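Local coordinates for protein endoglucanase E (Clostridium thermocellum, PDB 2WAO) that hydrolyses beta-1,4-glucan as the full enzyme and, through its C-terminal esterase domain, probably deacetylates plant cell-wall polysaccharides, with an active site that also binds cello-oligosaccharides, at residues A[167-172]-A[210-215]; A[124-129]-A[194-199]; A[160-165]-A[321-326]; A[17-20]-A[24-27]; A[231-236]-A[276-281]. All coordinates share one frame; numbering follows the deposited sequence.

Interaction 1. Residues A[167-172]-A[210-215]; sequences NASANM and SKYVPQ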
# COMPACT_ATOMS: atom_id res chain seq x y z
N ASN A 167 9.99 -10.56 -4.90
CA ASN A 167 9.21 -11.78 -4.66
C ASN A 167 8.68 -11.86 -3.21
O ASN A 167 8.71 -12.91 -2.55
CB ASN A 167 10.04 -13.04 -5.00
CG ASN A 167 9.17 -14.27 -5.16
OD1 ASN A 167 8.10 -14.19 -5.74
ND2 ASN A 167 9.64 -15.41 -4.66
N ALA A 168 8.16 -10.72 -2.77
CA ALA A 168 7.67 -10.53 -1.42
C ALA A 168 6.20 -10.17 -1.44
O ALA A 168 5.70 -9.56 -2.39
CB ALA A 168 8.46 -9.43 -0.77
N SER A 169 5.47 -10.53 -0.41
CA SER A 169 4.11 -9.98 -0.30
C SER A 169 4.20 -8.61 0.39
O SER A 169 5.23 -8.27 1.01
CB SER A 169 3.23 -10.95 0.48
OG SER A 169 3.75 -11.10 1.76
N ALA A 170 3.15 -7.80 0.26
CA ALA A 170 3.20 -6.47 0.88
C ALA A 170 1.83 -6.13 1.45
O ALA A 170 0.81 -6.43 0.82
CB ALA A 170 3.67 -5.42 -0.11
N ASN A 171 1.82 -5.60 2.67
CA ASN A 171 0.64 -4.95 3.22
C ASN A 171 0.86 -3.41 3.14
O ASN A 171 1.91 -2.90 3.58
CB ASN A 171 0.31 -5.44 4.63
CG ASN A 171 -0.17 -6.91 4.66
OD1 ASN A 171 -0.35 -7.57 3.60
ND2 ASN A 171 -0.38 -7.41 5.86
N MET A 172 -0.10 -2.69 2.56
CA MET A 172 0.04 -1.25 2.33
C MET A 172 -0.86 -0.44 3.26
O MET A 172 -2.04 -0.17 2.96
CB MET A 172 -0.19 -0.88 0.84
CG MET A 172 0.77 -1.56 -0.14
SD MET A 172 0.27 -1.44 -1.89
CE MET A 172 0.54 0.31 -2.30
N SER A 210 0.26 -10.54 15.11
CA SER A 210 0.97 -11.83 14.99
C SER A 210 0.70 -12.50 13.64
O SER A 210 1.43 -13.41 13.24
CB SER A 210 0.62 -12.79 16.12
OG SER A 210 -0.68 -13.30 15.94
N LYS A 211 -0.36 -12.06 12.95
CA LYS A 211 -0.81 -12.73 11.74
C LYS A 211 0.08 -12.43 10.55
O LYS A 211 0.05 -13.15 9.54
CB LYS A 211 -2.26 -12.35 11.42
CG LYS A 211 -3.24 -12.75 12.55
CD LYS A 211 -4.66 -12.51 12.00
CE LYS A 211 -5.74 -12.92 13.02
NZ LYS A 211 -7.06 -12.36 12.57
N TYR A 212 0.90 -11.40 10.67
CA TYR A 212 1.76 -11.05 9.52
C TYR A 212 2.99 -10.37 10.06
O TYR A 212 2.92 -9.22 10.51
CB TYR A 212 1.00 -10.11 8.56
CG TYR A 212 1.73 -9.78 7.25
CD1 TYR A 212 1.61 -10.62 6.12
CD2 TYR A 212 2.49 -8.62 7.14
CE1 TYR A 212 2.27 -10.29 4.89
CE2 TYR A 212 3.13 -8.28 5.92
CZ TYR A 212 3.05 -9.14 4.83
OH TYR A 212 3.67 -8.79 3.61
N VAL A 213 4.12 -11.08 10.06
CA VAL A 213 5.34 -10.50 10.63
C VAL A 213 6.36 -10.26 9.51
O VAL A 213 7.03 -11.18 9.08
CB VAL A 213 5.90 -11.39 11.77
CG1 VAL A 213 7.21 -10.76 12.32
CG2 VAL A 213 4.84 -11.53 12.87
N PRO A 214 6.46 -9.03 9.02
CA PRO A 214 7.32 -8.76 7.85
C PRO A 214 8.80 -8.71 8.32
O PRO A 214 9.06 -8.37 9.52
CB PRO A 214 6.83 -7.37 7.40
CG PRO A 214 6.46 -6.70 8.68
CD PRO A 214 5.80 -7.79 9.51
N GLN A 215 9.73 -9.01 7.41
CA GLN A 215 11.14 -8.83 7.67
C GLN A 215 11.52 -7.38 7.37
O GLN A 215 12.59 -6.94 7.78
CB GLN A 215 12.00 -9.79 6.83
CG GLN A 215 11.68 -11.28 7.05
CD GLN A 215 10.61 -11.83 6.13
OE1 GLN A 215 10.13 -11.16 5.25
NE2 GLN A 215 10.24 -13.08 6.34
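Tyr-212 is the residue of 210-215 that meets strand 168-174, and its ring runs out from the loop toward Ser-169 and Asn-171. CG stands anti to the backbone N (chi1 -174°), which carries the phenol over to the strand. One face of the ring lies against the flat amide of Asn-171. The two planes are 21° apart, so this is a stacked amide-aromatic pair, with the two side chains running past each other in opposite directions. At the far end Ser-169 OG lies in the ring plane, 3.0 Å from Tyr-212 OH. That spacing suits a hydrogen bond, although the serine proton has a second acceptor nearby. The phenol oxygen is also hydrogen-bonded to Ile-125 O, so the ring end is held near two adjacent strands. Further along, Pro-214 packs on Tyr-251, and Gln-215 bonds through OE1 to Lys-124 N and through NE2 to Glu-122 O. The contact thus lies at one margin of the parallel sheet: 168-174 is its outermost strand, 123-129 runs beside it, and Ala-170 turns away from Tyr-212 to pack on helix 158-165.

Interaction 2. Residues A[124-129]-A[194-199]; sequences KIEFIG and DRYPYT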
# COMPACT_ATOMS: atom_id res chain seq x y z
N LYS A 124 8.21 -10.84 3.26
CA LYS A 124 7.03 -10.04 3.63
C LYS A 124 7.48 -8.62 3.97
O LYS A 124 8.45 -8.41 4.73
CB LYS A 124 6.33 -10.62 4.85
CG LYS A 124 5.70 -11.99 4.64
CD LYS A 124 5.25 -12.52 6.00
CE LYS A 124 4.36 -13.74 5.87
NZ LYS A 124 5.24 -14.88 5.51
N ILE A 125 6.71 -7.65 3.48
CA ILE A 125 7.02 -6.21 3.70
C ILE A 125 5.72 -5.56 4.20
O ILE A 125 4.62 -5.95 3.75
CB ILE A 125 7.47 -5.54 2.40
CG1 ILE A 125 8.56 -6.35 1.71
CG2 ILE A 125 7.93 -4.09 2.67
CD1 ILE A 125 8.98 -5.78 0.34
N GLU A 126 5.82 -4.63 5.14
CA GLU A 126 4.68 -3.74 5.45
C GLU A 126 5.14 -2.33 5.08
O GLU A 126 6.22 -1.88 5.49
CB GLU A 126 4.32 -3.79 6.93
CG GLU A 126 3.13 -2.89 7.31
CD GLU A 126 2.69 -3.15 8.73
OE1 GLU A 126 3.49 -2.93 9.64
OE2 GLU A 126 1.52 -3.54 8.94
N PHE A 127 4.26 -1.62 4.37
CA PHE A 127 4.50 -0.23 4.03
C PHE A 127 3.56 0.59 4.88
O PHE A 127 2.36 0.22 5.06
CB PHE A 127 4.13 -0.01 2.55
CG PHE A 127 5.12 -0.62 1.61
CD1 PHE A 127 6.16 0.18 1.10
CD2 PHE A 127 5.03 -1.97 1.24
CE1 PHE A 127 7.13 -0.37 0.26
CE2 PHE A 127 6.01 -2.52 0.35
CZ PHE A 127 7.04 -1.70 -0.10
N ILE A 128 4.06 1.70 5.40
CA ILE A 128 3.21 2.63 6.19
C ILE A 128 3.33 3.99 5.55
O ILE A 128 4.41 4.54 5.52
CB ILE A 128 3.71 2.68 7.68
CG1 ILE A 128 3.71 1.28 8.30
CG2 ILE A 128 2.82 3.66 8.55
CD1 ILE A 128 4.38 1.22 9.72
N GLY A 129 2.23 4.58 5.07
CA GLY A 129 2.43 5.82 4.36
C GLY A 129 1.17 6.61 4.08
O GLY A 129 0.18 6.45 4.77
N ASP A 194 -3.04 6.50 14.86
CA ASP A 194 -4.43 6.20 15.19
C ASP A 194 -5.04 5.18 14.22
O ASP A 194 -5.95 4.44 14.60
CB ASP A 194 -5.30 7.46 15.17
CG ASP A 194 -4.76 8.61 16.07
OD1 ASP A 194 -4.32 8.33 17.20
OD2 ASP A 194 -4.82 9.82 15.63
N ARG A 195 -4.60 5.13 12.96
CA ARG A 195 -5.23 4.21 11.98
C ARG A 195 -4.46 2.90 11.87
O ARG A 195 -5.02 1.85 11.54
CB ARG A 195 -5.27 4.88 10.60
CG ARG A 195 -6.09 6.23 10.59
CD ARG A 195 -6.71 6.42 9.26
NE ARG A 195 -7.45 7.66 9.01
CZ ARG A 195 -8.76 7.80 9.23
NH1 ARG A 195 -9.47 6.83 9.81
NH2 ARG A 195 -9.36 8.95 8.89
N TYR A 196 -3.15 2.99 12.13
CA TYR A 196 -2.21 1.87 12.01
C TYR A 196 -2.68 0.56 12.70
O TYR A 196 -2.45 -0.49 12.13
CB TYR A 196 -0.81 2.27 12.49
CG TYR A 196 0.25 1.20 12.36
CD1 TYR A 196 0.54 0.60 11.13
CD2 TYR A 196 0.98 0.79 13.48
CE1 TYR A 196 1.53 -0.40 11.02
CE2 TYR A 196 1.96 -0.19 13.37
CZ TYR A 196 2.25 -0.76 12.13
OH TYR A 196 3.22 -1.77 12.04
N PRO A 197 -3.33 0.62 13.89
CA PRO A 197 -3.79 -0.60 14.60
C PRO A 197 -4.93 -1.39 13.93
O PRO A 197 -5.30 -2.48 14.42
CB PRO A 197 -4.25 -0.06 15.99
CG PRO A 197 -3.57 1.33 16.12
CD PRO A 197 -3.61 1.82 14.70
N TYR A 198 -5.52 -0.84 12.86
CA TYR A 198 -6.80 -1.38 12.35
C TYR A 198 -6.76 -2.24 11.07
O TYR A 198 -5.98 -1.99 10.14
CB TYR A 198 -7.88 -0.27 12.24
CG TYR A 198 -8.21 0.27 13.61
CD1 TYR A 198 -9.07 -0.44 14.47
CD2 TYR A 198 -7.62 1.44 14.08
CE1 TYR A 198 -9.33 0.02 15.75
CE2 TYR A 198 -7.88 1.93 15.34
CZ TYR A 198 -8.75 1.20 16.18
OH TYR A 198 -9.03 1.63 17.46
N THR A 199 -7.58 -3.27 11.09
CA THR A 199 -7.90 -4.04 9.87
C THR A 199 -8.85 -3.19 9.03
O THR A 199 -8.61 -2.99 7.84
CB THR A 199 -8.59 -5.37 10.21
OG1 THR A 199 -7.73 -6.12 11.07
CG2 THR A 199 -8.86 -6.17 8.94
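Tyr-196 contributes the largest area to this buried contact, reaching from segment 194-199 to two side chains of strand 124-129. Its CG is anti to the backbone N (chi1 -178°), and this sends the ring toward the strand, where Glu-126 takes the hydroxyl and Ile-128 touches the ring near CE1. Ile-128 lies across the ring at about a right angle. Its CD1 methyl comes to 3.5 Å from Tyr-196 CE1 in an oblique approach, and the chain carbon CG1 follows at 3.9 Å from the same CE1. Glu-126, two residues earlier and so pointing from the same face of the strand, extends fully to bring OE1 to the ring edge. Tyr-196 OH donates to Glu-126 OE1 over 2.7 Å, meeting the syn side of the oxygen 29° out of the carboxylate plane, while the carboxylate and ring planes stand 64° apart. Val-247 of helix 233-250 packs on both Tyr-196 and Ile-128, so the group lies between the central sheet and a helix layer.

The same carboxylate has more partners: OE1 is also hydrogen-bonded to Tyr-251 OH, and OE2 forms a salt bridge with Arg-16, which belongs to the N-terminal family region and also bonds to the carbonyl oxygens of Tyr-196 and Tyr-198. A buried acid gripped by two phenols and an arginine is probably ionised, its charge balanced within the protein, and it ties the esterase sheet to the N-terminal region.

Interaction 3. Residues A[160-165]-A[321-326]; sequences AITARN and ERLTAE. With FMT (formic acid), chain I; FMT (formic acid), chain M.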
# COMPACT_ATOMS: atom_id res chain seq x y z
N ALA A 160 4.17 -1.65 -4.48
CA ALA A 160 3.78 -2.91 -5.11
C ALA A 160 4.85 -3.39 -6.08
O ALA A 160 5.15 -4.60 -6.19
CB ALA A 160 2.47 -2.75 -5.86
N ILE A 161 5.47 -2.44 -6.76
CA ILE A 161 6.46 -2.80 -7.77
C ILE A 161 7.72 -3.38 -7.03
O ILE A 161 8.31 -4.42 -7.45
CB ILE A 161 6.86 -1.54 -8.57
CG1 ILE A 161 5.69 -1.02 -9.44
CG2 ILE A 161 8.12 -1.87 -9.45
CD1 ILE A 161 5.95 0.43 -9.94
N THR A 162 8.09 -2.73 -5.92
CA THR A 162 9.25 -3.18 -5.07
C THR A 162 8.96 -4.61 -4.54
O THR A 162 9.82 -5.49 -4.59
CB THR A 162 9.46 -2.17 -3.89
OG1 THR A 162 9.91 -0.91 -4.44
CG2 THR A 162 10.55 -2.67 -2.89
N ALA A 163 7.74 -4.85 -4.06
CA ALA A 163 7.38 -6.17 -3.58
C ALA A 163 7.48 -7.22 -4.70
O ALA A 163 8.03 -8.30 -4.46
CB ALA A 163 6.00 -6.18 -2.89
N ARG A 164 6.98 -6.90 -5.90
CA ARG A 164 7.07 -7.87 -7.00
C ARG A 164 8.57 -8.04 -7.34
O ARG A 164 8.98 -9.19 -7.56
CB ARG A 164 6.27 -7.42 -8.23
CG ARG A 164 4.81 -7.54 -8.07
CD ARG A 164 4.09 -7.34 -9.40
NE ARG A 164 4.28 -6.02 -10.00
CZ ARG A 164 3.52 -4.95 -9.73
NH1 ARG A 164 2.54 -5.00 -8.82
NH2 ARG A 164 3.78 -3.81 -10.35
N ASN A 165 9.36 -6.97 -7.36
CA ASN A 165 10.81 -7.06 -7.67
C ASN A 165 11.48 -8.06 -6.73
O ASN A 165 12.34 -8.84 -7.15
CB ASN A 165 11.57 -5.72 -7.52
CG ASN A 165 11.30 -4.70 -8.64
OD1 ASN A 165 11.58 -3.48 -8.49
ND2 ASN A 165 10.75 -5.17 -9.74
N GLU A 321 12.97 1.18 -8.09
CA GLU A 321 14.36 0.75 -8.41
C GLU A 321 15.29 1.09 -7.24
O GLU A 321 16.14 0.25 -6.85
CB GLU A 321 14.89 1.37 -9.72
CG GLU A 321 14.08 0.95 -10.97
CD GLU A 321 14.49 1.67 -12.25
OE1 GLU A 321 15.68 2.08 -12.32
OE2 GLU A 321 13.63 1.82 -13.19
N ARG A 322 15.17 2.31 -6.70
CA ARG A 322 15.99 2.74 -5.60
C ARG A 322 15.73 1.87 -4.36
O ARG A 322 16.68 1.32 -3.75
CB ARG A 322 15.77 4.22 -5.31
CG ARG A 322 16.54 4.75 -4.12
CD ARG A 322 16.39 6.24 -3.99
NE ARG A 322 16.73 6.95 -5.21
CZ ARG A 322 17.97 7.33 -5.55
NH1 ARG A 322 19.00 7.09 -4.75
NH2 ARG A 322 18.17 7.96 -6.70
N LEU A 323 14.46 1.72 -4.00
CA LEU A 323 14.09 1.03 -2.76
C LEU A 323 14.42 -0.49 -2.82
O LEU A 323 14.84 -1.09 -1.79
CB LEU A 323 12.61 1.25 -2.44
CG LEU A 323 12.08 0.53 -1.18
CD1 LEU A 323 12.81 1.13 0.09
CD2 LEU A 323 10.55 0.67 -1.05
N THR A 324 14.24 -1.07 -4.00
CA THR A 324 14.53 -2.49 -4.25
C THR A 324 16.02 -2.68 -3.96
O THR A 324 16.36 -3.64 -3.26
CB THR A 324 14.11 -2.96 -5.69
OG1 THR A 324 12.67 -2.92 -5.78
CG2 THR A 324 14.57 -4.43 -5.99
N ALA A 325 16.87 -1.80 -4.50
CA ALA A 325 18.32 -1.96 -4.32
C ALA A 325 18.72 -1.80 -2.83
O ALA A 325 19.56 -2.56 -2.35
CB ALA A 325 19.11 -1.01 -5.23
N GLU A 326 18.13 -0.84 -2.10
CA GLU A 326 18.36 -0.65 -0.65
C GLU A 326 18.01 -1.93 0.19
O GLU A 326 18.79 -2.42 1.02
CB GLU A 326 17.50 0.52 -0.13
CG GLU A 326 17.88 1.95 -0.63
CD GLU A 326 19.25 2.47 -0.13
OE1 GLU A 326 19.76 2.00 0.90
OE2 GLU A 326 19.80 3.38 -0.78
C FMT I . 6.79 -4.60 -12.05
O1 FMT I . 5.92 -3.75 -12.37
O2 FMT I . 6.58 -5.79 -11.70
C FMT M . 13.21 8.21 -7.22
O1 FMT M . 12.63 9.28 -6.89
O2 FMT M . 13.99 7.48 -6.54
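A helix pair on one side of the central sheet meets here, with Thr-162 and Asn-165 of helix 158-165 set against Leu-323 and Thr-324 of helix 313-331. The segment axes come within 9.0 Å and cross at -43°. Two threonines meet at the closest point: the CA atoms of Thr-162 and Thr-324 are 5.4 Å apart, and the two side chains slide past each other with Thr-162 CG2 at 3.6 Å from Thr-324 OG1. Leu-323 crosses Thr-162 at about a right angle, laying CD2 at 3.8 Å from both its OG1 and CG2. Each threonine hydroxyl stays beside its own backbone N and bonds back to a carbonyl of its own helix, Thr-162 to Tyr-158 O and Thr-324 to Ala-320 O. Thr-324 OG1 is also 3.0 Å from Asn-165 OD1, but the two acceptors compete for one proton. Away from the interface, Arg-164 grips a formate, probably from the crystallisation liquor, with two nearly straight bonds, NE to O2 and NH2 to O1, each 2.9 Å. Helices 158-165 and 313-331 packed side by side against one face of a parallel sheet fit the three-layer alpha/beta/alpha fold of SGNH hydrolases.

Interaction 4. Residues A[17-20]-A[24-27]; sequences FDFS and GPKC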
# COMPACT_ATOMS: atom_id res chain seq x y z
N PHE A 17 -7.13 -8.84 6.44
CA PHE A 17 -8.54 -9.22 6.22
C PHE A 17 -9.24 -9.49 7.56
O PHE A 17 -8.60 -9.95 8.51
CB PHE A 17 -8.64 -10.45 5.29
CG PHE A 17 -8.44 -10.15 3.83
CD1 PHE A 17 -9.52 -10.08 2.94
CD2 PHE A 17 -7.16 -9.99 3.32
CE1 PHE A 17 -9.32 -9.82 1.56
CE2 PHE A 17 -6.95 -9.70 1.95
CZ PHE A 17 -8.03 -9.65 1.07
N ASP A 18 -10.54 -9.17 7.62
CA ASP A 18 -11.42 -9.53 8.72
C ASP A 18 -12.27 -10.74 8.27
O ASP A 18 -12.96 -10.68 7.23
CB ASP A 18 -12.29 -8.33 9.04
CG ASP A 18 -13.40 -8.62 10.04
OD1 ASP A 18 -13.21 -9.40 11.00
OD2 ASP A 18 -14.48 -7.99 9.89
N PHE A 19 -12.23 -11.81 9.06
CA PHE A 19 -12.98 -13.04 8.70
C PHE A 19 -14.22 -13.26 9.59
O PHE A 19 -14.79 -14.35 9.60
CB PHE A 19 -12.01 -14.23 8.75
CG PHE A 19 -10.90 -14.16 7.72
CD1 PHE A 19 -11.12 -14.59 6.41
CD2 PHE A 19 -9.62 -13.66 8.05
CE1 PHE A 19 -10.12 -14.56 5.44
CE2 PHE A 19 -8.60 -13.62 7.08
CZ PHE A 19 -8.86 -14.07 5.77
N SER A 20 -14.66 -12.22 10.28
CA SER A 20 -15.71 -12.39 11.30
C SER A 20 -17.10 -12.70 10.70
O SER A 20 -17.91 -13.36 11.34
CB SER A 20 -15.75 -11.20 12.26
OG SER A 20 -16.22 -10.03 11.63
N GLY A 24 -18.27 -13.71 3.90
CA GLY A 24 -17.07 -13.42 3.11
C GLY A 24 -16.12 -12.48 3.83
O GLY A 24 -16.57 -11.64 4.63
N PRO A 25 -14.82 -12.63 3.56
CA PRO A 25 -13.75 -11.82 4.16
C PRO A 25 -13.89 -10.38 3.72
O PRO A 25 -14.37 -10.13 2.61
CB PRO A 25 -12.47 -12.42 3.58
CG PRO A 25 -12.85 -13.75 3.09
CD PRO A 25 -14.28 -13.65 2.65
N LYS A 26 -13.52 -9.47 4.63
CA LYS A 26 -13.61 -8.05 4.42
C LYS A 26 -12.22 -7.45 4.50
O LYS A 26 -11.37 -7.94 5.25
CB LYS A 26 -14.44 -7.41 5.51
CG LYS A 26 -15.91 -7.81 5.52
CD LYS A 26 -16.65 -6.86 6.43
CE LYS A 26 -17.59 -7.66 7.26
NZ LYS A 26 -18.43 -6.79 8.14
N CYS A 27 -11.99 -6.40 3.70
CA CYS A 27 -10.68 -5.73 3.68
C CYS A 27 -10.89 -4.26 3.31
O CYS A 27 -11.98 -3.86 2.87
CB CYS A 27 -9.70 -6.38 2.72
SG CYS A 27 -10.16 -6.10 1.04
O HOH W 1 -15.75 -11.09 7.45
O HOH W 2 -16.68 -6.65 10.40
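The Phe-17 ring packs on Cys-27 and Pro-25. Phe-17 CB passes 3.7 Å from Lys-26 O. CD1 reaches Cys-27 CB at 3.7 Å and also touches Pro-25 CB. CE1 meets both CB and SG of Cys-27, the sulfur at 3.8 Å, and CZ still borders the same two atoms. Cys-27 CB therefore sits over the ring face as a CH-pi donor, 3.8 Å from the centroid, while its sulfur makes an oblique sulfur-aromatic contact. Tyr-13 meets the same Phe-17 ring edge-to-face.

Strands 17-18 and 26-27 form a beta hairpin at the margin of an antiparallel sheet in the carbohydrate esterase 2 N-terminal region, and 26-27 continues the pairing to strand 102-108. Asp-18 and Lys-26 are its hydrogen-bonded pair: Asp-18 N donates to Lys-26 O over 2.8 Å and Lys-26 N to Asp-18 O over 2.9 Å. Their side chains run side by side. No direct salt bridge forms, and a water links Asp-18 OD2 to Lys-26 NZ. The other oxygen, Asp-18 OD1, accepts from Ser-20 OG and, in an Asx turn, from Ser-20 N, both from one face of the carboxylate. Beyond the strand, Phe-19 CE1 rests obliquely on Pro-25 CB, 3.7 Å away.

Interaction 5. Residues A[231-236]-A[276-281]; sequences ADKTKF and VTEVVN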
# COMPACT_ATOMS: atom_id res chain seq x y z
N ALA A 231 5.50 21.35 10.46
CA ALA A 231 5.28 20.82 11.82
C ALA A 231 6.43 21.22 12.75
O ALA A 231 7.58 21.30 12.32
CB ALA A 231 5.18 19.28 11.78
N ASP A 232 6.11 21.39 14.03
CA ASP A 232 7.08 21.61 15.10
C ASP A 232 8.13 20.50 15.14
O ASP A 232 7.77 19.31 15.13
CB ASP A 232 6.33 21.66 16.43
CG ASP A 232 7.28 21.75 17.64
OD1 ASP A 232 7.89 22.84 17.80
OD2 ASP A 232 7.41 20.77 18.43
N LYS A 233 9.42 20.85 15.20
CA LYS A 233 10.46 19.82 15.23
C LYS A 233 10.29 18.78 16.35
O LYS A 233 10.28 17.58 16.09
CB LYS A 233 11.85 20.39 15.31
CG LYS A 233 12.93 19.31 15.23
CD LYS A 233 14.33 19.88 15.31
CE LYS A 233 15.35 18.76 15.19
NZ LYS A 233 16.73 19.33 15.05
N THR A 234 10.19 19.24 17.60
CA THR A 234 10.08 18.28 18.71
C THR A 234 8.87 17.34 18.56
O THR A 234 9.00 16.11 18.76
CB THR A 234 10.09 19.01 20.09
OG1 THR A 234 11.31 19.77 20.17
CG2 THR A 234 10.11 18.02 21.20
N LYS A 235 7.75 17.91 18.16
CA LYS A 235 6.50 17.21 17.96
C LYS A 235 6.65 16.13 16.87
O LYS A 235 6.31 14.96 17.07
CB LYS A 235 5.41 18.20 17.56
CG LYS A 235 4.02 17.57 17.41
CD LYS A 235 2.89 18.61 17.10
CE LYS A 235 1.53 18.01 17.51
NZ LYS A 235 0.33 18.57 16.78
N PHE A 236 7.20 16.54 15.74
CA PHE A 236 7.44 15.64 14.60
C PHE A 236 8.44 14.49 14.91
O PHE A 236 8.17 13.31 14.61
CB PHE A 236 7.85 16.44 13.35
CG PHE A 236 8.05 15.55 12.12
CD1 PHE A 236 6.96 15.20 11.32
CD2 PHE A 236 9.30 15.01 11.83
CE1 PHE A 236 7.12 14.37 10.20
CE2 PHE A 236 9.48 14.17 10.73
CZ PHE A 236 8.40 13.85 9.92
N VAL A 276 13.92 13.55 9.84
CA VAL A 276 13.90 12.08 9.66
C VAL A 276 15.33 11.51 9.79
O VAL A 276 15.52 10.44 10.37
CB VAL A 276 13.20 11.67 8.35
CG1 VAL A 276 13.24 10.12 8.09
CG2 VAL A 276 11.70 12.21 8.35
N THR A 277 16.36 12.20 9.26
CA THR A 277 17.69 11.61 9.40
C THR A 277 18.10 11.70 10.88
O THR A 277 18.84 10.84 11.35
CB THR A 277 18.77 12.28 8.49
OG1 THR A 277 18.80 13.68 8.79
CG2 THR A 277 18.49 12.05 6.99
N GLU A 278 17.63 12.73 11.59
CA GLU A 278 17.92 12.82 13.04
C GLU A 278 17.28 11.63 13.77
O GLU A 278 17.91 10.99 14.62
CB GLU A 278 17.43 14.16 13.62
CG GLU A 278 17.72 14.32 15.11
CD GLU A 278 17.48 15.76 15.59
OE1 GLU A 278 18.04 16.72 14.97
OE2 GLU A 278 16.70 15.91 16.58
N VAL A 279 16.05 11.32 13.40
CA VAL A 279 15.34 10.15 13.95
C VAL A 279 16.14 8.87 13.73
O VAL A 279 16.39 8.10 14.68
CB VAL A 279 13.88 10.06 13.39
CG1 VAL A 279 13.30 8.71 13.74
CG2 VAL A 279 13.01 11.21 13.93
N VAL A 280 16.60 8.63 12.49
CA VAL A 280 17.33 7.42 12.17
C VAL A 280 18.66 7.36 12.94
O VAL A 280 18.99 6.34 13.55
CB VAL A 280 17.57 7.25 10.62
CG1 VAL A 280 18.50 6.14 10.35
CG2 VAL A 280 16.25 7.04 9.87
N ASN A 281 19.43 8.44 12.88
CA ASN A 281 20.69 8.50 13.63
C ASN A 281 20.50 8.29 15.15
O ASN A 281 21.31 7.63 15.74
CB ASN A 281 21.42 9.82 13.36
CG ASN A 281 22.02 9.87 11.96
OD1 ASN A 281 22.00 10.90 11.30
ND2 ASN A 281 22.56 8.77 11.51
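Lys-233 NZ donates to Glu-278 OE1 over 2.9 Å, a salt bridge that spans the gap between two helices. The ammonium meets the syn side of the oxygen, 22° out of the carboxylate plane. The methylene before it, Lys-233 CE, lies 3.4 Å from Glu-278 OE1 and equally far from Glu-278 OE2, so the methylene borders both oxygens while the ammonium bonds to OE1 alone of the two. Both chains are extended, each with CG anti to its own backbone N, and they cross at about a right angle; the lysine starts off to the side of the glutamate, and its extended chain brings the end across to it.

The first turn of helix 233-250 carries this contact. Asp-232 is its N-cap, with OD2 accepting from Lys-235 N at 2.9 Å, and the capped turn sits beside helix 266-285 in the layer on one side of the parallel sheet of the SGNH-type domain. Deeper in, the ring end of Phe-236 comes near Val-276. Val-276 CG2 approaches the ring edge in its plane and is 3.8 Å from Phe-236 CE2, while Phe-236 CZ lies slightly farther from the same methyl. Phe-226 meets the phenylalanine edge-to-face, and Leu-180 and Thr-181 also touch it. Val-276 packs in turn on Cys-258 and Val-260 of strand 255-260 and on Phe-293 of strand 291-295.

How the interactions relate
Interactions 1 and 2 share one sheet: strands 168-174 and 123-129 are neighbours, and Asn-171 O lies 2.8 Å from Phe-127 N. The two faces of that sheet separate interaction 3 from interaction 5. Phe-127 and Ile-125 reach toward the helix pair of interaction 3, whereas Glu-126 and Ile-128 turn to the opposite layer, to which interaction 5 also belongs. Interaction 2 is buried and relies on a shared carboxylate; interaction 3, also largely buried, packs two threonines with a leucine and an asparagine. Interactions 1 and 5 are partly buried, one an amide-ring stack, the other a rim salt bridge above an apolar pair. Interaction 4, in the N-terminal region, depends on backbone pairing and touches interaction 2 through Thr-199.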